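Long-range contacts in SAM-dependent O-methyltransferase (PDB 1O54), which probably methylates adenosine 58 of tRNA at N1, using S-adenosyl-L-methionine as the methyl donor, and assembles as a tetramer built from two dimers: residues Leu108-Thr119 and Phe177-Asp188; Ser123-Arg132 and Asn156-Val166. All coordinates share one frame; numbering follows the deposited sequence.

Overall arrangement
Coming from the N terminus, the chain leaves helix 98-107, turns at 108-114 and enters strand 115-119, the first partner in contact 1. A short glycine-containing turn then leads into helix 125-134, which in contact 2 packs against the end of helix 147-159 and the 160-166 connection, after strand 139-143 has been laid beside strand 115-119. Contact 1 closes later, when strand 182-187 comes in on the other edge of strand 115-119, so contact 2 is nested inside its loop. The two touch where D118 meets C127 and F186 meets M126, joining the parallel strands of the central sheet of this class I methyltransferase fold to the helices on one of its faces.

Contact 1 (Leu108-Thr119 and Phe177-Asp188)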
loop_
_atom_site.group_PDB
_atom_site.type_symbol
_atom_site.label_atom_id
_atom_site.label_comp_id
_atom_site.label_asym_id
_atom_site.label_seq_id
_atom_site.Cartn_x
_atom_site.Cartn_y
_atom_site.Cartn_z
ATOM N N LEU A 108 0.043 22.898 1.345
ATOM C CA LEU A 108 0.564 24.289 1.291
ATOM C C LEU A 108 -0.506 25.378 1.540
ATOM O O LEU A 108 -0.174 26.581 1.651
ATOM C CB LEU A 108 1.254 24.544 -0.043
ATOM C CG LEU A 108 2.559 23.799 -0.296
ATOM C CD1 LEU A 108 3.132 24.119 -1.629
ATOM C CD2 LEU A 108 3.606 24.102 0.802
ATOM N N ASP A 109 -1.762 24.953 1.689
ATOM C CA ASP A 109 -2.893 25.835 1.991
ATOM C C ASP A 109 -3.044 26.940 0.950
ATOM O O ASP A 109 -3.457 28.061 1.290
ATOM C CB ASP A 109 -2.768 26.437 3.388
ATOM C CG ASP A 109 -4.095 26.977 3.914
ATOM O OD1 ASP A 109 -5.158 26.315 3.762
ATOM O OD2 ASP A 109 -4.128 28.061 4.512
ATOM N N VAL A 110 -2.712 26.632 -0.308
ATOM C CA VAL A 110 -2.765 27.639 -1.372
ATOM C C VAL A 110 -4.224 28.082 -1.566
ATOM O O VAL A 110 -5.123 27.258 -1.745
ATOM C CB VAL A 110 -2.147 27.170 -2.704
ATOM C CG1 VAL A 110 -2.141 28.279 -3.703
ATOM C CG2 VAL A 110 -0.745 26.597 -2.489
ATOM N N LYS A 111 -4.424 29.395 -1.501
ATOM C CA LYS A 111 -5.758 29.968 -1.476
ATOM C C LYS A 111 -5.766 31.337 -2.135
ATOM O O LYS A 111 -4.729 31.905 -2.481
ATOM C CB LYS A 111 -6.221 30.086 -0.040
ATOM C CG LYS A 111 -5.449 31.097 0.736
ATOM C CD LYS A 111 -5.717 31.046 2.238
ATOM C CE LYS A 111 -5.203 32.348 2.893
ATOM N NZ LYS A 111 -3.724 32.603 2.833
ATOM N N GLU A 112 -6.982 31.834 -2.337
ATOM C CA GLU A 112 -7.221 33.100 -3.048
ATOM C C GLU A 112 -6.305 34.182 -2.542
ATOM O O GLU A 112 -6.269 34.479 -1.339
ATOM C CB GLU A 112 -8.687 33.528 -2.871
ATOM C CG GLU A 112 -9.073 34.776 -3.662
ATOM C CD GLU A 112 -9.156 34.573 -5.153
ATOM O OE1 GLU A 112 -8.630 35.451 -5.909
ATOM O OE2 GLU A 112 -9.753 33.559 -5.585
ATOM N N GLY A 113 -5.619 34.833 -3.467
ATOM C CA GLY A 113 -4.756 35.962 -3.146
ATOM C C GLY A 113 -3.340 35.630 -2.699
ATOM O O GLY A 113 -2.532 36.539 -2.486
ATOM N N ASP A 114 -3.031 34.359 -2.506
ATOM C CA ASP A 114 -1.715 33.950 -2.081
ATOM C C ASP A 114 -0.648 34.299 -3.125
ATOM O O ASP A 114 -0.906 34.326 -4.345
ATOM C CB ASP A 114 -1.611 32.464 -1.825
ATOM C CG ASP A 114 -2.078 32.032 -0.458
ATOM O OD1 ASP A 114 -2.416 32.903 0.399
ATOM O OD2 ASP A 114 -2.139 30.793 -0.200
ATOM N N ARG A 115 0.523 34.601 -2.604
ATOM C CA ARG A 115 1.744 34.746 -3.385
ATOM C C ARG A 115 2.582 33.479 -3.130
ATOM O O ARG A 115 2.913 33.157 -1.969
ATOM C CB ARG A 115 2.515 35.994 -2.946
ATOM C CG ARG A 115 1.774 37.287 -3.334
ATOM C CD ARG A 115 2.224 38.547 -2.567
ATOM N NE ARG A 115 3.611 38.889 -2.883
ATOM C CZ ARG A 115 4.664 38.709 -2.068
ATOM N NH1 ARG A 115 4.524 38.175 -0.867
ATOM N NH2 ARG A 115 5.859 39.105 -2.453
ATOM N N ILE A 116 2.932 32.798 -4.212
ATOM C CA ILE A 116 3.536 31.477 -4.153
ATOM C C ILE A 116 4.791 31.472 -5.039
ATOM O O ILE A 116 4.735 31.974 -6.166
ATOM C CB ILE A 116 2.566 30.434 -4.743
ATOM C CG1 ILE A 116 1.226 30.423 -4.003
ATOM C CG2 ILE A 116 3.240 29.051 -4.759
ATOM C CD1 ILE A 116 1.298 30.019 -2.601
ATOM N N ILE A 117 5.885 30.898 -4.557
ATOM C CA ILE A 117 7.079 30.677 -5.389
ATOM C C ILE A 117 7.045 29.214 -5.838
ATOM O O ILE A 117 6.810 28.318 -5.030
ATOM C CB ILE A 117 8.367 31.020 -4.625
ATOM C CG1 ILE A 117 8.494 32.555 -4.491
ATOM C CG2 ILE A 117 9.606 30.438 -5.275
ATOM C CD1 ILE A 117 9.551 32.993 -3.534
ATOM N N ASP A 118 7.346 28.990 -7.106
ATOM C CA ASP A 118 7.444 27.648 -7.687
ATOM C C ASP A 118 8.764 27.572 -8.439
ATOM O O ASP A 118 9.053 28.405 -9.285
ATOM C CB ASP A 118 6.286 27.474 -8.660
ATOM C CG ASP A 118 6.284 26.130 -9.354
ATOM O OD1 ASP A 118 6.038 26.084 -10.599
ATOM O OD2 ASP A 118 6.543 25.072 -8.748
ATOM N N THR A 119 9.596 26.585 -8.136
ATOM C CA THR A 119 10.830 26.423 -8.895
ATOM C C THR A 119 11.387 25.006 -8.749
ATOM O O THR A 119 11.313 24.482 -7.664
ATOM C CB THR A 119 11.861 27.449 -8.419
ATOM O OG1 THR A 119 12.992 27.480 -9.321
ATOM C CG2 THR A 119 12.438 27.157 -7.037
ATOM N N PHE A 177 15.542 34.501 -4.105
ATOM C CA PHE A 177 14.324 34.972 -4.713
ATOM C C PHE A 177 14.142 36.469 -4.494
ATOM O O PHE A 177 14.612 37.027 -3.480
ATOM C CB PHE A 177 13.144 34.189 -4.131
ATOM C CG PHE A 177 13.296 32.706 -4.284
ATOM C CD1 PHE A 177 13.712 31.924 -3.233
ATOM C CD2 PHE A 177 13.055 32.096 -5.508
ATOM C CE1 PHE A 177 13.875 30.553 -3.384
ATOM C CE2 PHE A 177 13.254 30.737 -5.668
ATOM C CZ PHE A 177 13.641 29.960 -4.603
ATOM N N ASP A 178 13.467 37.134 -5.425
ATOM C CA ASP A 178 13.210 38.554 -5.287
ATOM C C ASP A 178 12.123 38.864 -4.258
ATOM O O ASP A 178 12.111 39.971 -3.679
ATOM C CB ASP A 178 12.750 39.152 -6.610
ATOM C CG ASP A 178 13.790 39.058 -7.691
ATOM O OD1 ASP A 178 15.008 39.016 -7.380
ATOM O OD2 ASP A 178 13.475 39.048 -8.900
ATOM N N GLU A 179 11.208 37.922 -4.080
ATOM C CA GLU A 179 10.011 38.130 -3.285
ATOM C C GLU A 179 10.298 37.776 -1.830
ATOM O O GLU A 179 11.038 36.818 -1.537
ATOM C CB GLU A 179 8.865 37.268 -3.777
ATOM C CG GLU A 179 8.436 37.524 -5.206
ATOM C CD GLU A 179 9.409 36.972 -6.250
ATOM O OE1 GLU A 179 10.169 36.015 -5.965
ATOM O OE2 GLU A 179 9.374 37.491 -7.377
ATOM N N LYS A 180 9.675 38.540 -0.927
ATOM C CA LYS A 180 9.666 38.239 0.484
ATOM C C LYS A 180 8.244 38.050 0.968
ATOM O O LYS A 180 7.269 38.479 0.340
ATOM C CB LYS A 180 10.299 39.381 1.291
ATOM C CG LYS A 180 11.746 39.640 0.977
ATOM C CD LYS A 180 12.638 38.523 1.465
ATOM C CE LYS A 180 14.115 38.970 1.505
ATOM N NZ LYS A 180 15.074 38.003 0.881
ATOM N N ASP A 181 8.159 37.403 2.110
ATOM C CA ASP A 181 6.928 37.171 2.784
ATOM C C ASP A 181 5.910 36.416 1.939
ATOM O O ASP A 181 4.711 36.637 2.086
ATOM C CB ASP A 181 6.359 38.486 3.274
ATOM C CG ASP A 181 7.196 39.084 4.386
ATOM O OD1 ASP A 181 7.454 40.278 4.314
ATOM O OD2 ASP A 181 7.607 38.392 5.335
ATOM N N VAL A 182 6.387 35.496 1.094
ATOM C CA VAL A 182 5.451 34.709 0.287
ATOM C C VAL A 182 4.712 33.699 1.175
ATOM O O VAL A 182 5.210 33.294 2.250
ATOM C CB VAL A 182 6.095 34.044 -0.959
ATOM C CG1 VAL A 182 6.817 35.063 -1.804
ATOM C CG2 VAL A 182 6.991 32.864 -0.566
ATOM N N ASP A 183 3.517 33.319 0.747
ATOM C CA ASP A 183 2.655 32.475 1.570
ATOM C C ASP A 183 3.128 31.024 1.620
ATOM O O ASP A 183 3.010 30.356 2.653
ATOM C CB ASP A 183 1.254 32.556 1.046
ATOM C CG ASP A 183 0.696 33.945 1.180
ATOM O OD1 ASP A 183 0.288 34.284 2.310
ATOM O OD2 ASP A 183 0.679 34.761 0.238
ATOM N N ALA A 184 3.634 30.543 0.486
ATOM C CA ALA A 184 4.092 29.156 0.367
ATOM C C ALA A 184 5.094 29.058 -0.777
ATOM O O ALA A 184 5.146 29.940 -1.647
ATOM C CB ALA A 184 2.953 28.223 0.124
ATOM N N LEU A 185 5.850 27.970 -0.781
ATOM C CA LEU A 185 6.903 27.770 -1.735
ATOM C C LEU A 185 7.000 26.297 -2.040
ATOM O O LEU A 185 7.051 25.463 -1.142
ATOM C CB LEU A 185 8.224 28.305 -1.181
ATOM C CG LEU A 185 9.419 28.348 -2.144
ATOM C CD1 LEU A 185 10.355 29.450 -1.759
ATOM C CD2 LEU A 185 10.114 26.993 -2.201
ATOM N N PHE A 186 7.038 25.983 -3.324
ATOM C CA PHE A 186 7.256 24.600 -3.785
ATOM C C PHE A 186 8.577 24.535 -4.544
ATOM O O PHE A 186 8.833 25.322 -5.483
ATOM C CB PHE A 186 6.153 24.139 -4.724
ATOM C CG PHE A 186 6.342 22.735 -5.185
ATOM C CD1 PHE A 186 6.196 21.673 -4.272
ATOM C CD2 PHE A 186 6.710 22.448 -6.484
ATOM C CE1 PHE A 186 6.399 20.348 -4.686
ATOM C CE2 PHE A 186 6.900 21.131 -6.906
ATOM C CZ PHE A 186 6.767 20.084 -5.996
ATOM N N LEU A 187 9.387 23.548 -4.170
ATOM C CA LEU A 187 10.729 23.404 -4.675
ATOM C C LEU A 187 10.841 22.037 -5.348
ATOM O O LEU A 187 10.540 21.014 -4.726
ATOM C CB LEU A 187 11.717 23.468 -3.536
ATOM C CG LEU A 187 13.202 23.309 -3.894
ATOM C CD1 LEU A 187 13.719 24.430 -4.756
ATOM C CD2 LEU A 187 13.994 23.219 -2.583
ATOM N N ASP A 188 11.284 22.026 -6.613
ATOM C CA ASP A 188 11.472 20.785 -7.311
ATOM C C ASP A 188 12.709 20.972 -8.192
ATOM O O ASP A 188 12.631 21.551 -9.286
ATOM C CB ASP A 188 10.271 20.461 -8.149
ATOM C CG ASP A 188 10.341 19.089 -8.804
ATOM O OD1 ASP A 188 11.357 18.396 -8.703
ATOM O OD2 ASP A 188 9.383 18.660 -9.480
HETATM O O HOH W 1 -0.675 37.344 -0.554
HETATM O O HOH W 2 2.339 37.094 0.617
#
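L108 opens the contact, its CB 4.1 Å from A184 CB, beside the parallel pair of strands 115-119 and 182-187 in the Rossmann-like sheet. Past the type II turn K111-D114, the D114 carboxylate stacks on that of D183, planes 18° apart. Lysines sit round the pair: K111 NZ bridges to D114 OD1 at 2.8 Å through the syn lone pair, while D183 OD1 pairs with K204 and with K15 of the second subunit. With D114 replaced by an alanine, K111 would probably lose both the salt-bridge mate of its NZ and the oxygen OD2 that accepts from its backbone N. R115 N reaches D183 OD2 at 2.9 Å almost straight, on the anti side, and the R115 guanidinium, its chain bent at chi3 (65°), grips K180 O end-on with NH1 and NH2. I117 lays CG2 over the F177 ring, a CH-pi contact 4.0 Å from the centroid; its CD1 meets V182 CG1. Backbone bonds continue the ladder, F186 N to I117 O and T119 N to F186 O, until D188 N meets T119 O at 2.7 Å. This last bond fixes the backbone at D188, which probably binds S-adenosyl-L-methionine, while the gathered lysines probably offset the charge of the paired carboxylates.

Contact 2 (Ser123-Arg132 and Asn156-Val166); sequences SGAMCAVLAR and NLTKWGLIERV
The indole of W160 meets the N-terminal end of helix 125-134 and its N-cap residue G124 with its six-membered ring: G124 O lies at the edge, 3.8 Å from W160 CZ3, and A128 CB approaches W160 CE3 obliquely at 3.6 Å. Over one face, near the rim, sits its own segment's N156 O. The other flat groups are the N156 amide, with S123 O in its plane, and the R165 guanidinium, with A131 O in its plane. Helix 125-134 packs here on the end of helix 147-159, on the Schellman turn at G161 and on the 3-10 turn that leads into strand 166-169, on one face of the Rossmann-like methyltransferase fold. N156 ND2 gives S123 O a nearly straight bond (2.8 Å, 176°) on a carbonyl lone pair. Between these polar ends, L157 CD2 lies against A128 CA, L162 CD1 reaches A128 O, and the A131 methyl rests on V166 CG2. C127 carries SG anti to its backbone N (chi1 -164°), which brings the sulfur to V166 CG1 at 3.6 Å. R132 crosses L162 at a slant, CG against CD2, and its NE is joined through a water to W160 O; the guanidinium pairs with D109 of the second subunit. Extended from CG to NE, R165 salt-bridges E112 of that subunit through NH2, while its NH1 donates to A131 O at 3.0 Å.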
loop_
_atom_site.group_PDB
_atom_site.type_symbol
_atom_site.label_atom_id
_atom_site.label_comp_id
_atom_site.label_asym_id
_atom_site.label_seq_id
_atom_site.Cartn_x
_atom_site.Cartn_y
_atom_site.Cartn_z
ATOM N N SER A 123 7.425 21.514 -17.417
ATOM C CA SER A 123 6.265 21.638 -18.294
ATOM C C SER A 123 5.173 22.568 -17.748
ATOM O O SER A 123 4.257 22.946 -18.456
ATOM C CB SER A 123 5.641 20.257 -18.477
ATOM O OG SER A 123 4.920 19.912 -17.289
ATOM N N GLY A 124 5.270 22.936 -16.472
ATOM C CA GLY A 124 4.258 23.763 -15.849
ATOM C C GLY A 124 3.123 23.003 -15.214
ATOM O O GLY A 124 2.137 23.632 -14.786
ATOM N N ALA A 125 3.239 21.667 -15.106
ATOM C CA ALA A 125 2.115 20.869 -14.582
ATOM C C ALA A 125 1.780 21.247 -13.132
ATOM O O ALA A 125 0.620 21.570 -12.794
ATOM C CB ALA A 125 2.397 19.375 -14.702
ATOM N N MET A 126 2.770 21.245 -12.249
ATOM C CA MET A 126 2.537 21.645 -10.858
ATOM C C MET A 126 2.189 23.142 -10.786
ATOM O O MET A 126 1.357 23.567 -9.994
ATOM C CB MET A 126 3.748 21.359 -10.012
ATOM C CG MET A 126 3.723 21.904 -8.642
ATOM S SD MET A 126 2.443 20.960 -7.709
ATOM C CE MET A 126 2.299 21.782 -6.264
ATOM N N CYS A 127 2.902 23.918 -11.596
ATOM C CA CYS A 127 2.646 25.367 -11.739
ATOM C C CYS A 127 1.164 25.660 -11.991
ATOM O O CYS A 127 0.542 26.516 -11.330
ATOM C CB CYS A 127 3.526 25.985 -12.805
ATOM S SG CYS A 127 3.527 27.782 -12.604
ATOM N N ALA A 128 0.577 24.887 -12.894
ATOM C CA ALA A 128 -0.841 25.030 -13.193
ATOM C C ALA A 128 -1.743 24.781 -12.010
ATOM O O ALA A 128 -2.745 25.494 -11.822
ATOM C CB ALA A 128 -1.205 24.088 -14.351
ATOM N N VAL A 129 -1.436 23.750 -11.227
ATOM C CA VAL A 129 -2.227 23.439 -10.054
ATOM C C VAL A 129 -2.185 24.614 -9.054
ATOM O O VAL A 129 -3.213 25.036 -8.468
ATOM C CB VAL A 129 -1.730 22.130 -9.381
ATOM C CG1 VAL A 129 -2.406 21.893 -8.064
ATOM C CG2 VAL A 129 -1.970 20.973 -10.341
ATOM N N LEU A 130 -0.981 25.140 -8.837
ATOM C CA LEU A 130 -0.792 26.269 -7.940
ATOM C C LEU A 130 -1.542 27.493 -8.481
ATOM O O LEU A 130 -2.146 28.230 -7.702
ATOM C CB LEU A 130 0.720 26.566 -7.802
ATOM C CG LEU A 130 1.537 25.436 -7.126
ATOM C CD1 LEU A 130 3.045 25.737 -7.226
ATOM C CD2 LEU A 130 1.119 25.202 -5.674
ATOM N N ALA A 131 -1.444 27.721 -9.789
ATOM C CA ALA A 131 -2.126 28.876 -10.439
ATOM C C ALA A 131 -3.643 28.803 -10.221
ATOM O O ALA A 131 -4.273 29.808 -9.923
ATOM C CB ALA A 131 -1.823 28.925 -11.910
ATOM N N ARG A 132 -4.239 27.626 -10.383
ATOM C CA ARG A 132 -5.675 27.492 -10.130
ATOM C C ARG A 132 -5.980 27.860 -8.689
ATOM O O ARG A 132 -6.968 28.583 -8.416
ATOM C CB ARG A 132 -6.161 26.086 -10.419
ATOM C CG ARG A 132 -6.331 25.814 -11.868
ATOM C CD ARG A 132 -7.140 24.573 -12.092
ATOM N NE ARG A 132 -7.572 24.480 -13.468
ATOM C CZ ARG A 132 -8.220 23.419 -13.947
ATOM N NH1 ARG A 132 -8.496 22.412 -13.158
ATOM N NH2 ARG A 132 -8.602 23.407 -15.201
ATOM N N ASN A 156 2.046 26.087 -22.377
ATOM C CA ASN A 156 1.046 25.257 -21.667
ATOM C C ASN A 156 0.104 26.074 -20.808
ATOM O O ASN A 156 -1.118 25.948 -20.921
ATOM C CB ASN A 156 1.744 24.193 -20.823
ATOM C CG ASN A 156 2.338 23.063 -21.641
ATOM O OD1 ASN A 156 1.934 22.820 -22.790
ATOM N ND2 ASN A 156 3.317 22.368 -21.064
ATOM N N LEU A 157 0.652 26.917 -19.911
ATOM C CA LEU A 157 -0.173 27.755 -19.059
ATOM C C LEU A 157 -1.104 28.662 -19.853
ATOM O O LEU A 157 -2.198 28.929 -19.420
ATOM C CB LEU A 157 0.667 28.569 -18.060
ATOM C CG LEU A 157 1.358 27.682 -17.022
ATOM C CD1 LEU A 157 2.542 28.440 -16.414
ATOM C CD2 LEU A 157 0.448 27.214 -15.897
ATOM N N THR A 158 -0.658 29.147 -21.005
ATOM C CA THR A 158 -1.516 29.983 -21.854
ATOM C C THR A 158 -2.721 29.165 -22.398
ATOM O O THR A 158 -3.890 29.579 -22.274
ATOM C CB THR A 158 -0.673 30.592 -22.988
ATOM O OG1 THR A 158 0.318 31.480 -22.427
ATOM C CG2 THR A 158 -1.521 31.454 -23.889
ATOM N N LYS A 159 -2.411 27.997 -22.946
ATOM C CA LYS A 159 -3.411 27.055 -23.457
ATOM C C LYS A 159 -4.400 26.669 -22.351
ATOM O O LYS A 159 -5.576 26.477 -22.627
ATOM C CB LYS A 159 -2.749 25.781 -24.001
ATOM C CG LYS A 159 -1.914 25.920 -25.261
ATOM C CD LYS A 159 -1.241 24.574 -25.611
ATOM C CE LYS A 159 -0.346 24.661 -26.866
ATOM N NZ LYS A 159 0.462 23.411 -27.087
ATOM N N TRP A 160 -3.924 26.584 -21.099
ATOM C CA TRP A 160 -4.734 26.089 -19.995
ATOM C C TRP A 160 -5.467 27.210 -19.264
ATOM O O TRP A 160 -6.124 26.951 -18.251
ATOM C CB TRP A 160 -3.903 25.256 -18.996
ATOM C CG TRP A 160 -3.216 24.079 -19.587
ATOM C CD1 TRP A 160 -3.535 23.420 -20.760
ATOM C CD2 TRP A 160 -2.065 23.420 -19.068
ATOM N NE1 TRP A 160 -2.644 22.404 -20.994
ATOM C CE2 TRP A 160 -1.724 22.381 -19.967
ATOM C CE3 TRP A 160 -1.255 23.614 -17.930
ATOM C CZ2 TRP A 160 -0.633 21.536 -19.767
ATOM C CZ3 TRP A 160 -0.161 22.768 -17.735
ATOM C CH2 TRP A 160 0.132 21.742 -18.640
ATOM N N GLY A 161 -5.344 28.444 -19.771
ATOM C CA GLY A 161 -6.090 29.596 -19.252
ATOM C C GLY A 161 -5.593 30.143 -17.929
ATOM O O GLY A 161 -6.342 30.781 -17.172
ATOM N N LEU A 162 -4.321 29.913 -17.661
ATOM C CA LEU A 162 -3.733 30.243 -16.362
ATOM C C LEU A 162 -2.531 31.200 -16.403
ATOM O O LEU A 162 -2.038 31.644 -15.359
ATOM C CB LEU A 162 -3.331 28.941 -15.697
ATOM C CG LEU A 162 -4.530 28.043 -15.331
ATOM C CD1 LEU A 162 -4.006 26.626 -15.048
ATOM C CD2 LEU A 162 -5.295 28.615 -14.161
ATOM N N ILE A 163 -2.080 31.581 -17.586
ATOM C CA ILE A 163 -0.857 32.412 -17.674
ATOM C C ILE A 163 -0.932 33.771 -16.982
ATOM O O ILE A 163 0.078 34.270 -16.477
ATOM C CB ILE A 163 -0.417 32.555 -19.140
ATOM C CG1 ILE A 163 0.992 33.153 -19.224
ATOM C CG2 ILE A 163 -1.405 33.419 -19.925
ATOM C CD1 ILE A 163 2.046 32.317 -18.594
ATOM N N GLU A 164 -2.115 34.384 -16.934
ATOM C CA GLU A 164 -2.291 35.651 -16.241
ATOM C C GLU A 164 -1.962 35.566 -14.752
ATOM O O GLU A 164 -1.706 36.587 -14.116
ATOM C CB GLU A 164 -3.717 36.173 -16.404
ATOM C CG GLU A 164 -4.078 36.553 -17.825
ATOM C CD GLU A 164 -4.413 35.384 -18.725
ATOM O OE1 GLU A 164 -4.581 34.230 -18.225
ATOM O OE2 GLU A 164 -4.520 35.642 -19.967
ATOM N N ARG A 165 -1.951 34.349 -14.202
ATOM C CA ARG A 165 -1.695 34.147 -12.776
ATOM C C ARG A 165 -0.258 33.751 -12.456
ATOM O O ARG A 165 0.086 33.583 -11.282
ATOM C CB ARG A 165 -2.624 33.059 -12.236
ATOM C CG ARG A 165 -4.098 33.326 -12.427
ATOM C CD ARG A 165 -4.934 32.228 -11.882
ATOM N NE ARG A 165 -6.358 32.518 -12.041
ATOM C CZ ARG A 165 -7.317 31.869 -11.398
ATOM N NH1 ARG A 165 -7.016 30.876 -10.566
ATOM N NH2 ARG A 165 -8.575 32.236 -11.591
ATOM N N VAL A 166 0.601 33.685 -13.471
ATOM C CA VAL A 166 1.946 33.176 -13.311
ATOM C C VAL A 166 2.934 34.132 -13.944
ATOM O O VAL A 166 2.796 34.506 -15.109
ATOM C CB VAL A 166 2.125 31.778 -13.949
ATOM C CG1 VAL A 166 3.506 31.224 -13.702
ATOM C CG2 VAL A 166 1.057 30.817 -13.395
HETATM O O HOH W 3 -7.665 26.231 -15.850
#